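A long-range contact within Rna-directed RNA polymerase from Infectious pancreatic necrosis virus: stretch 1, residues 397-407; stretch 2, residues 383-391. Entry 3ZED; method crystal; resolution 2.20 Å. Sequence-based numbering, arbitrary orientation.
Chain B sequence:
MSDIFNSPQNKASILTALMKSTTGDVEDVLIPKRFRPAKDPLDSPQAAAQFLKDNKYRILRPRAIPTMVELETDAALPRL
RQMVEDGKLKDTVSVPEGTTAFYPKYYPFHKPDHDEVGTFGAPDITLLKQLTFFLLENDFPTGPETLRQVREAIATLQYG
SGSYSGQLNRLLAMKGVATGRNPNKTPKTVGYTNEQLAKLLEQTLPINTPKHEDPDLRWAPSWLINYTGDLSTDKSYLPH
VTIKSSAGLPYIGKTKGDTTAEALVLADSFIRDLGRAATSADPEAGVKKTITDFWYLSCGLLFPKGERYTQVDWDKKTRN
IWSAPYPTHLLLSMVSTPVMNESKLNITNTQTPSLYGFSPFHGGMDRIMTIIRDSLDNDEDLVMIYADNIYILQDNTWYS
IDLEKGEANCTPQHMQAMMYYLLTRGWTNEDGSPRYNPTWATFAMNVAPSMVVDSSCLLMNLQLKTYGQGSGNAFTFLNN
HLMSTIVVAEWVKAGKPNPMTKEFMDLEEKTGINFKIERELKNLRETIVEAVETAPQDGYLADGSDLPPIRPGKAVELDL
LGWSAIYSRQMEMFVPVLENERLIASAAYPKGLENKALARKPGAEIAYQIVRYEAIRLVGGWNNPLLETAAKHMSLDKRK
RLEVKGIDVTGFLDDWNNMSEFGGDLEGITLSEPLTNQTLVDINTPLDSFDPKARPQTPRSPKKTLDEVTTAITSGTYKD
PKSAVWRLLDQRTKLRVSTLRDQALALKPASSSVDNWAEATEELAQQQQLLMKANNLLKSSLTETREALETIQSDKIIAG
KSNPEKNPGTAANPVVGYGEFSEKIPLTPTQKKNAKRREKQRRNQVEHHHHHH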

# COMPACT_ATOMS: atom_id res chain seq x y z
N THR B 397 3.40 -0.16 -28.79
CA THR B 397 2.66 0.78 -27.95
C THR B 397 2.83 0.42 -26.46
O THR B 397 2.85 -0.76 -26.11
CB THR B 397 1.16 0.82 -28.36
OG1 THR B 397 1.02 0.84 -29.79
CG2 THR B 397 0.40 1.99 -27.76
N TRP B 398 2.93 1.44 -25.61
CA TRP B 398 3.02 1.32 -24.16
C TRP B 398 1.66 1.69 -23.56
O TRP B 398 1.13 2.78 -23.83
CB TRP B 398 4.15 2.21 -23.60
CG TRP B 398 4.25 2.22 -22.10
CD1 TRP B 398 3.70 3.14 -21.25
CD2 TRP B 398 4.97 1.28 -21.28
NE1 TRP B 398 4.05 2.84 -19.95
CE2 TRP B 398 4.84 1.72 -19.94
CE3 TRP B 398 5.75 0.14 -21.54
CZ2 TRP B 398 5.46 1.06 -18.87
CZ3 TRP B 398 6.33 -0.54 -20.48
CH2 TRP B 398 6.20 -0.08 -19.16
N TYR B 399 1.09 0.77 -22.78
CA TYR B 399 -0.20 0.98 -22.13
C TYR B 399 -0.07 0.97 -20.62
O TYR B 399 0.53 0.06 -20.05
CB TYR B 399 -1.24 -0.06 -22.54
CG TYR B 399 -1.49 -0.13 -24.03
CD1 TYR B 399 -2.45 0.68 -24.64
CD2 TYR B 399 -0.78 -1.02 -24.84
CE1 TYR B 399 -2.69 0.61 -26.01
CE2 TYR B 399 -1.02 -1.10 -26.21
CZ TYR B 399 -1.98 -0.29 -26.79
OH TYR B 399 -2.19 -0.35 -28.15
N SER B 400 -0.65 1.96 -19.99
CA SER B 400 -0.75 2.04 -18.55
C SER B 400 -2.20 1.76 -18.21
O SER B 400 -3.08 2.50 -18.66
CB SER B 400 -0.30 3.40 -18.05
OG SER B 400 -0.42 3.47 -16.64
N ILE B 401 -2.45 0.63 -17.52
CA ILE B 401 -3.79 0.20 -17.14
C ILE B 401 -3.88 0.21 -15.62
O ILE B 401 -3.04 -0.40 -14.95
CB ILE B 401 -4.16 -1.20 -17.75
CG1 ILE B 401 -4.08 -1.19 -19.28
CG2 ILE B 401 -5.53 -1.71 -17.27
CD1 ILE B 401 -3.09 -2.09 -19.81
N ASP B 402 -4.88 0.90 -15.07
CA ASP B 402 -5.09 0.93 -13.63
C ASP B 402 -6.40 0.33 -13.29
O ASP B 402 -7.39 0.61 -13.97
CB ASP B 402 -5.06 2.37 -13.08
CG ASP B 402 -3.70 3.03 -13.06
OD1 ASP B 402 -2.68 2.33 -13.28
OD2 ASP B 402 -3.64 4.25 -12.81
N LEU B 403 -6.45 -0.42 -12.19
CA LEU B 403 -7.72 -0.92 -11.70
C LEU B 403 -8.55 0.28 -11.31
O LEU B 403 -7.99 1.29 -10.87
CB LEU B 403 -7.55 -1.88 -10.50
CG LEU B 403 -6.62 -3.09 -10.69
CD1 LEU B 403 -6.66 -3.98 -9.46
CD2 LEU B 403 -6.93 -3.87 -11.98
N GLU B 404 -9.85 0.23 -11.59
CA GLU B 404 -10.69 1.37 -11.27
C GLU B 404 -11.01 1.30 -9.80
O GLU B 404 -11.67 0.36 -9.37
CB GLU B 404 -11.95 1.39 -12.16
CG GLU B 404 -12.92 2.49 -11.77
CD GLU B 404 -14.24 2.54 -12.52
OE1 GLU B 404 -14.71 1.49 -13.01
OE2 GLU B 404 -14.82 3.65 -12.60
N LYS B 405 -10.51 2.29 -9.02
CA LYS B 405 -10.71 2.40 -7.57
C LYS B 405 -10.41 1.04 -6.96
O LYS B 405 -11.28 0.47 -6.30
CB LYS B 405 -12.16 2.87 -7.25
CG LYS B 405 -12.43 4.29 -7.72
CD LYS B 405 -13.91 4.63 -7.72
CE LYS B 405 -14.14 5.99 -8.34
NZ LYS B 405 -14.32 5.91 -9.82
N GLY B 406 -9.23 0.51 -7.32
CA GLY B 406 -8.72 -0.83 -7.01
C GLY B 406 -9.35 -1.62 -5.88
O GLY B 406 -9.98 -2.65 -6.11
N GLU B 407 -9.14 -1.14 -4.64
CA GLU B 407 -9.58 -1.69 -3.35
C GLU B 407 -11.06 -2.14 -3.34
O GLU B 407 -11.38 -3.16 -2.72
CB GLU B 407 -9.36 -0.65 -2.23
CG GLU B 407 -7.90 -0.44 -1.85
CD GLU B 407 -7.13 0.64 -2.59
OE1 GLU B 407 -7.41 0.87 -3.79
OE2 GLU B 407 -6.23 1.25 -1.98
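Stretch 2, residues 383-391: VMIYADNIY

Stretch 2 is held to stretch 1 chiefly by three backbone hydrogen bonds. Ile 390 and Ile 401 form a reciprocal pair, with Ile 390 N donating to Ile 401 O at 2.7 Å and Ile 401 N to Ile 390 O at 2.8 Å; two residues further along stretch 1, Leu 403 N donates to Asp 388 O at 3.0 Å. A side-chain hydrogen bond runs beside them, from Asn 389 ND2 to Asp 402 OD1 (2.9 Å). A water extends this end of the contact, donating to Asp 388 OD2 and Leu 403 O and accepting from Gly 406 N.

Strand 389-391 runs antiparallel to strand 397-403, their N-to-C directions 159° apart and their closest axial approach 4.7 Å. Stretch 2 is itself a hairpin: strand 383-386 turns through a type II' turn, Tyr 386 to Asn 389, with Ala 387 at phi/psi 51/-122°, and its returning arm pairs with stretch 1. Opposite Tyr 391 lies Ser 400, a non-hydrogen-bonded pair with CA atoms 4.8 Å apart.

Ile 390 and Ile 401 share one sheet face, with Ile 390 CB 4.2 Å from Ile 401 CB, and Ile 390 CD1 reaches Leu 403 CD2 at 4.3 Å. Farther out, the Tyr 391 and Trp 398 rings are nearly parallel but slid apart (Tyr 391 CD1 to Trp 398 CZ2, 3.5 Å), while Met 384 CE meets the indole edge at Trp 398 CH2 (4.2 Å).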

# COMPACT_ATOMS: atom_id res chain seq x y z
N VAL B 383 4.77 -7.36 -19.95
CA VAL B 383 3.82 -7.01 -18.92
C VAL B 383 4.58 -6.74 -17.62
O VAL B 383 5.56 -7.40 -17.32
CB VAL B 383 2.65 -8.03 -18.74
CG1 VAL B 383 3.10 -9.36 -18.13
CG2 VAL B 383 1.50 -7.42 -17.94
N MET B 384 4.14 -5.71 -16.89
CA MET B 384 4.70 -5.31 -15.59
C MET B 384 3.56 -5.06 -14.65
O MET B 384 2.52 -4.52 -15.07
CB MET B 384 5.62 -4.09 -15.69
CG MET B 384 6.81 -4.30 -16.59
SD MET B 384 7.88 -2.89 -16.47
CE MET B 384 8.84 -3.05 -17.94
N ILE B 385 3.71 -5.47 -13.38
CA ILE B 385 2.64 -5.34 -12.37
C ILE B 385 3.14 -4.73 -11.09
O ILE B 385 4.16 -5.15 -10.56
CB ILE B 385 1.94 -6.71 -12.09
CG1 ILE B 385 1.43 -7.38 -13.39
CG2 ILE B 385 0.80 -6.59 -11.06
CD1 ILE B 385 1.23 -8.91 -13.28
N TYR B 386 2.37 -3.79 -10.56
CA TYR B 386 2.61 -3.17 -9.28
C TYR B 386 1.27 -2.88 -8.61
O TYR B 386 0.66 -1.86 -8.94
CB TYR B 386 3.44 -1.88 -9.41
CG TYR B 386 3.90 -1.36 -8.06
CD1 TYR B 386 3.10 -0.50 -7.31
CD2 TYR B 386 5.11 -1.76 -7.52
CE1 TYR B 386 3.50 -0.05 -6.05
CE2 TYR B 386 5.53 -1.30 -6.27
CZ TYR B 386 4.72 -0.46 -5.53
OH TYR B 386 5.10 -0.01 -4.30
N ALA B 387 0.81 -3.75 -7.67
CA ALA B 387 -0.48 -3.57 -6.98
C ALA B 387 -1.60 -3.34 -8.03
O ALA B 387 -1.73 -4.17 -8.93
CB ALA B 387 -0.39 -2.40 -5.98
N ASP B 388 -2.34 -2.21 -7.98
CA ASP B 388 -3.42 -1.88 -8.94
C ASP B 388 -2.91 -1.28 -10.27
O ASP B 388 -3.73 -0.87 -11.08
CB ASP B 388 -4.45 -0.93 -8.30
CG ASP B 388 -3.86 0.35 -7.70
OD1 ASP B 388 -2.69 0.30 -7.21
OD2 ASP B 388 -4.57 1.37 -7.66
N ASN B 389 -1.57 -1.29 -10.54
CA ASN B 389 -1.03 -0.77 -11.79
C ASN B 389 -0.54 -1.90 -12.71
O ASN B 389 0.29 -2.73 -12.31
CB ASN B 389 0.15 0.20 -11.55
CG ASN B 389 -0.11 1.33 -10.58
OD1 ASN B 389 0.49 1.41 -9.51
ND2 ASN B 389 -1.02 2.23 -10.90
N ILE B 390 -1.01 -1.89 -13.96
CA ILE B 390 -0.57 -2.84 -14.99
C ILE B 390 0.07 -2.03 -16.11
O ILE B 390 -0.46 -0.99 -16.50
CB ILE B 390 -1.72 -3.74 -15.52
CG1 ILE B 390 -2.34 -4.58 -14.40
CG2 ILE B 390 -1.28 -4.62 -16.71
CD1 ILE B 390 -3.82 -5.05 -14.70
N TYR B 391 1.21 -2.52 -16.62
CA TYR B 391 1.88 -1.92 -17.77
C TYR B 391 2.00 -2.98 -18.82
O TYR B 391 2.49 -4.07 -18.52
CB TYR B 391 3.25 -1.35 -17.38
CG TYR B 391 3.14 -0.28 -16.32
CD1 TYR B 391 2.79 1.03 -16.66
CD2 TYR B 391 3.29 -0.59 -14.97
CE1 TYR B 391 2.64 2.01 -15.68
CE2 TYR B 391 3.16 0.39 -13.98
CZ TYR B 391 2.82 1.68 -14.34
OH TYR B 391 2.68 2.63 -13.37
O HOH W 1 -7.00 1.84 -8.54